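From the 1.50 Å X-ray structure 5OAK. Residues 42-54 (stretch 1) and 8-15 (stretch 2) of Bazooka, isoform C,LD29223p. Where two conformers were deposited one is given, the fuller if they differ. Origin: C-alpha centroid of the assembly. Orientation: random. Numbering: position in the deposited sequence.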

# COMPACT_ATOMS: atom_id res chain seq x y z
N SER A 42 11.01 9.68 2.04
CA SER A 42 10.87 8.28 2.45
C SER A 42 11.00 7.31 1.31
O SER A 42 10.99 7.69 0.14
CB SER A 42 9.50 8.05 3.10
OG SER A 42 8.42 8.23 2.15
N ARG A 43 11.06 6.03 1.64
CA ARG A 43 11.13 5.00 0.60
C ARG A 43 9.88 4.95 -0.20
O ARG A 43 9.93 4.70 -1.40
CB ARG A 43 11.48 3.68 1.21
CG ARG A 43 12.89 3.79 1.91
CD ARG A 43 13.46 2.43 2.08
NE ARG A 43 14.69 2.44 2.88
CZ ARG A 43 15.91 2.58 2.36
NH1 ARG A 43 16.08 2.62 1.04
NH2 ARG A 43 16.97 2.59 3.15
N ALA A 44 8.73 5.20 0.43
CA ALA A 44 7.48 5.25 -0.33
C ALA A 44 7.51 6.43 -1.30
O ALA A 44 7.07 6.31 -2.45
CB ALA A 44 6.27 5.37 0.63
N GLU A 45 8.01 7.61 -0.85
CA GLU A 45 8.08 8.76 -1.75
C GLU A 45 9.02 8.48 -2.93
O GLU A 45 8.70 8.82 -4.09
CB GLU A 45 8.51 10.03 -0.99
CG GLU A 45 8.29 11.29 -1.81
CD GLU A 45 8.79 12.56 -1.12
OE1 GLU A 45 10.00 12.70 -0.97
OE2 GLU A 45 7.95 13.41 -0.71
N ARG A 46 10.16 7.86 -2.65
CA ARG A 46 11.11 7.58 -3.71
C ARG A 46 10.51 6.60 -4.72
O ARG A 46 10.83 6.65 -5.92
CB ARG A 46 12.41 7.10 -3.09
CG ARG A 46 13.08 8.19 -2.23
CD ARG A 46 13.52 9.46 -3.04
NE ARG A 46 14.06 10.61 -2.26
CZ ARG A 46 15.28 10.66 -1.73
NH1 ARG A 46 16.04 9.61 -1.83
NH2 ARG A 46 15.73 11.73 -1.07
N GLY A 47 9.63 5.70 -4.25
CA GLY A 47 8.97 4.79 -5.17
C GLY A 47 7.80 5.40 -5.91
O GLY A 47 7.14 4.70 -6.69
N ARG A 48 7.57 6.70 -5.71
CA ARG A 48 6.59 7.51 -6.44
C ARG A 48 5.15 7.30 -5.99
O ARG A 48 4.22 7.61 -6.72
CB ARG A 48 6.70 7.31 -7.97
CG ARG A 48 8.14 7.48 -8.48
CD ARG A 48 8.16 7.64 -10.02
NE ARG A 48 7.02 8.43 -10.51
CZ ARG A 48 7.04 9.73 -10.78
NH1 ARG A 48 5.93 10.32 -11.19
NH2 ARG A 48 8.16 10.44 -10.64
N LEU A 49 4.96 6.81 -4.77
CA LEU A 49 3.64 6.80 -4.15
C LEU A 49 3.22 8.24 -3.84
O LEU A 49 4.05 9.06 -3.40
CB LEU A 49 3.67 5.98 -2.85
CG LEU A 49 3.41 4.49 -2.96
CD1 LEU A 49 3.53 3.92 -1.58
CD2 LEU A 49 2.01 4.13 -3.47
N ARG A 50 1.95 8.54 -4.02
CA ARG A 50 1.39 9.87 -3.77
C ARG A 50 0.07 9.81 -3.05
O ARG A 50 -0.68 8.83 -3.18
CB ARG A 50 1.21 10.62 -5.07
CG ARG A 50 2.54 10.89 -5.74
CD ARG A 50 2.47 12.02 -6.67
NE ARG A 50 1.83 11.60 -7.90
CZ ARG A 50 2.47 11.05 -8.93
NH1 ARG A 50 3.78 10.82 -8.87
NH2 ARG A 50 1.78 10.74 -10.03
N ARG A 51 -0.23 10.86 -2.28
CA ARG A 51 -1.54 11.03 -1.68
C ARG A 51 -2.65 10.82 -2.73
O ARG A 51 -2.53 11.26 -3.89
CB ARG A 51 -1.65 12.41 -1.04
CG ARG A 51 -3.03 12.68 -0.45
CD ARG A 51 -3.08 14.00 0.33
NE ARG A 51 -4.47 14.38 0.62
CZ ARG A 51 -5.22 13.92 1.63
NH1 ARG A 51 -4.75 13.01 2.50
NH2 ARG A 51 -6.47 14.38 1.77
N ASP A 52 -3.71 10.14 -2.31
CA ASP A 52 -4.88 9.79 -3.15
C ASP A 52 -4.62 8.67 -4.18
O ASP A 52 -5.55 8.29 -4.90
CB ASP A 52 -5.46 11.04 -3.84
CG ASP A 52 -6.05 12.04 -2.85
OD1 ASP A 52 -6.67 11.60 -1.86
OD2 ASP A 52 -5.89 13.26 -3.07
N ASP A 53 -3.42 8.07 -4.20
CA ASP A 53 -3.26 6.80 -4.91
C ASP A 53 -4.20 5.77 -4.29
O ASP A 53 -4.34 5.72 -3.07
CB ASP A 53 -1.87 6.23 -4.73
CG ASP A 53 -0.79 6.92 -5.54
OD1 ASP A 53 -1.08 7.75 -6.46
OD2 ASP A 53 0.39 6.55 -5.28
N ARG A 54 -4.79 4.91 -5.12
CA ARG A 54 -5.50 3.75 -4.63
C ARG A 54 -4.67 2.51 -4.94
O ARG A 54 -4.43 2.19 -6.09
CB ARG A 54 -6.88 3.63 -5.28
CG ARG A 54 -7.70 2.47 -4.74
CD ARG A 54 -9.20 2.71 -4.89
NE ARG A 54 -9.62 2.53 -6.26
CZ ARG A 54 -10.27 1.46 -6.71
NH1 ARG A 54 -10.61 1.39 -7.99
NH2 ARG A 54 -10.57 0.46 -5.90
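Stretch 2, residues 8-15: MLLIINEY

A short helix can be docked on a strand without a single direct backbone hydrogen bond between them, provided that its last residues leave room for the strand and its flanking side chains adopt rotamers that reach it. Residues 42-54 and 8-15 of Bazooka illustrate the principle. Ser-42, with chi1 in the p well, caps the helix of residues 43-46 by accepting from the backbone, Glu-45 N to Ser-42 OG being 3.1 Å. The helix closes in a Schellman motif: Arg-48 takes positive phi (77°), while Arg-48 N bonds to Glu-45 O at 2.9 Å and Leu-49 N to Ala-44 O at 3.2 Å.

Stretch 2 is extended as a strand from Met-8 to Ile-12 and continues as a loop to Tyr-15. It runs antiparallel in order of contact, Leu-9 lying by residues 47-49 and Glu-14 by Arg-43. The closest pair of CA atoms is Gly-47 CA and Ile-11 CA, 4.8 Å apart. Here the absence of a side chain matters: Gly-47 CA approaches Leu-10 O to 3.3 Å, and a CB at this position would point toward the strand and clash with that oxygen.

Two waters take the place of direct backbone pairing. One accepts from Leu-10 N (2.9 Å from the water O) and donates to Gly-47 O (2.7 Å from the same atom); the other accepts from Ile-12 N (3.0 Å to its O) and donates to Arg-43 O (2.8 Å to its O).

Alternation along the strand sorts its side chains. Leu-9 points toward stretch 1, its m,t rotamer placing CD1 3.8 Å from Leu-49 CD2. Ile-11 leaves its backbone sideways, but with chi1 m and chi2 t its end comes nearer, and Ile-11 CD1 packs 3.3 Å from Leu-49 CD1 and 4.4 Å from Ala-44 CB. Leu-49, itself m,t, thus touches both strand residues through its two methyls. The ends of Leu-10 and Ile-12, by contrast, lead away.

At the exposed margin, reach depends on extension. Arg-43 starts m and then runs t,t, carrying its guanidinium past Ile-12, where Arg-43 CD lies 3.3 Å from Ile-12 O. Glu-14 is likewise extended, with chi1 and chi2 both t. The two ends meet in a salt bridge: Arg-43 NE and Arg-43 NH2 each donate to Glu-14 OE1 at 2.9 Å. The shared acceptor lies at the guanidinium edge, near its plane, where both N-H groups can address it.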

# COMPACT_ATOMS: atom_id res chain seq x y z
N MET A 8 2.55 0.32 -12.07
CA MET A 8 3.26 -0.51 -11.10
C MET A 8 4.47 0.27 -10.55
O MET A 8 5.32 0.78 -11.29
CB MET A 8 3.70 -1.84 -11.72
CG MET A 8 4.32 -2.82 -10.72
SD MET A 8 3.11 -3.55 -9.57
CE MET A 8 2.27 -4.75 -10.64
N LEU A 9 4.49 0.38 -9.23
CA LEU A 9 5.54 1.08 -8.50
C LEU A 9 6.40 0.07 -7.76
O LEU A 9 5.96 -1.04 -7.43
CB LEU A 9 4.95 2.05 -7.48
CG LEU A 9 3.93 3.03 -8.07
CD1 LEU A 9 3.41 4.00 -6.97
CD2 LEU A 9 4.51 3.80 -9.26
N LEU A 10 7.62 0.49 -7.44
CA LEU A 10 8.54 -0.35 -6.68
C LEU A 10 8.98 0.42 -5.46
O LEU A 10 9.49 1.55 -5.59
CB LEU A 10 9.74 -0.72 -7.53
CG LEU A 10 10.82 -1.52 -6.83
CD1 LEU A 10 10.33 -2.89 -6.41
CD2 LEU A 10 12.03 -1.64 -7.71
N ILE A 11 8.75 -0.14 -4.28
CA ILE A 11 9.23 0.46 -3.03
C ILE A 11 10.26 -0.48 -2.44
O ILE A 11 9.95 -1.65 -2.20
CB ILE A 11 8.08 0.67 -2.00
CG1 ILE A 11 7.03 1.58 -2.58
CG2 ILE A 11 8.59 1.30 -0.71
CD1 ILE A 11 5.85 1.64 -1.62
N ILE A 12 11.46 0.01 -2.14
CA ILE A 12 12.46 -0.85 -1.51
C ILE A 12 12.10 -0.98 -0.01
O ILE A 12 11.79 0.02 0.65
CB ILE A 12 13.87 -0.26 -1.69
CG1 ILE A 12 14.14 -0.04 -3.19
CG2 ILE A 12 14.95 -1.15 -1.05
CD1 ILE A 12 13.91 -1.26 -4.07
N ASN A 13 12.13 -2.20 0.53
CA ASN A 13 11.74 -2.41 1.92
C ASN A 13 12.98 -2.34 2.80
O ASN A 13 14.01 -2.82 2.44
CB ASN A 13 11.05 -3.76 2.07
CG ASN A 13 10.42 -3.95 3.43
OD1 ASN A 13 10.15 -2.98 4.13
ND2 ASN A 13 10.17 -5.19 3.80
N GLU A 14 12.90 -1.60 3.86
CA GLU A 14 13.98 -1.52 4.86
C GLU A 14 13.45 -2.25 6.08
O GLU A 14 12.49 -1.79 6.71
CB GLU A 14 14.29 -0.07 5.16
CG GLU A 14 15.38 0.06 6.21
CD GLU A 14 15.70 1.52 6.52
OE1 GLU A 14 15.45 2.41 5.66
OE2 GLU A 14 16.16 1.76 7.65
N TYR A 15 14.05 -3.37 6.41
CA TYR A 15 13.47 -4.24 7.45
C TYR A 15 13.51 -3.53 8.83
O TYR A 15 14.58 -3.02 9.26
CB TYR A 15 14.23 -5.55 7.53
CG TYR A 15 14.13 -6.38 6.29
CD1 TYR A 15 12.90 -6.83 5.85
CD2 TYR A 15 15.26 -6.69 5.55
CE1 TYR A 15 12.82 -7.62 4.73
CE2 TYR A 15 15.19 -7.45 4.41
CZ TYR A 15 13.97 -7.90 4.01
OH TYR A 15 13.90 -8.71 2.89
O HOH W 1 8.35 3.10 -8.55
O HOH W 2 11.88 2.94 -2.49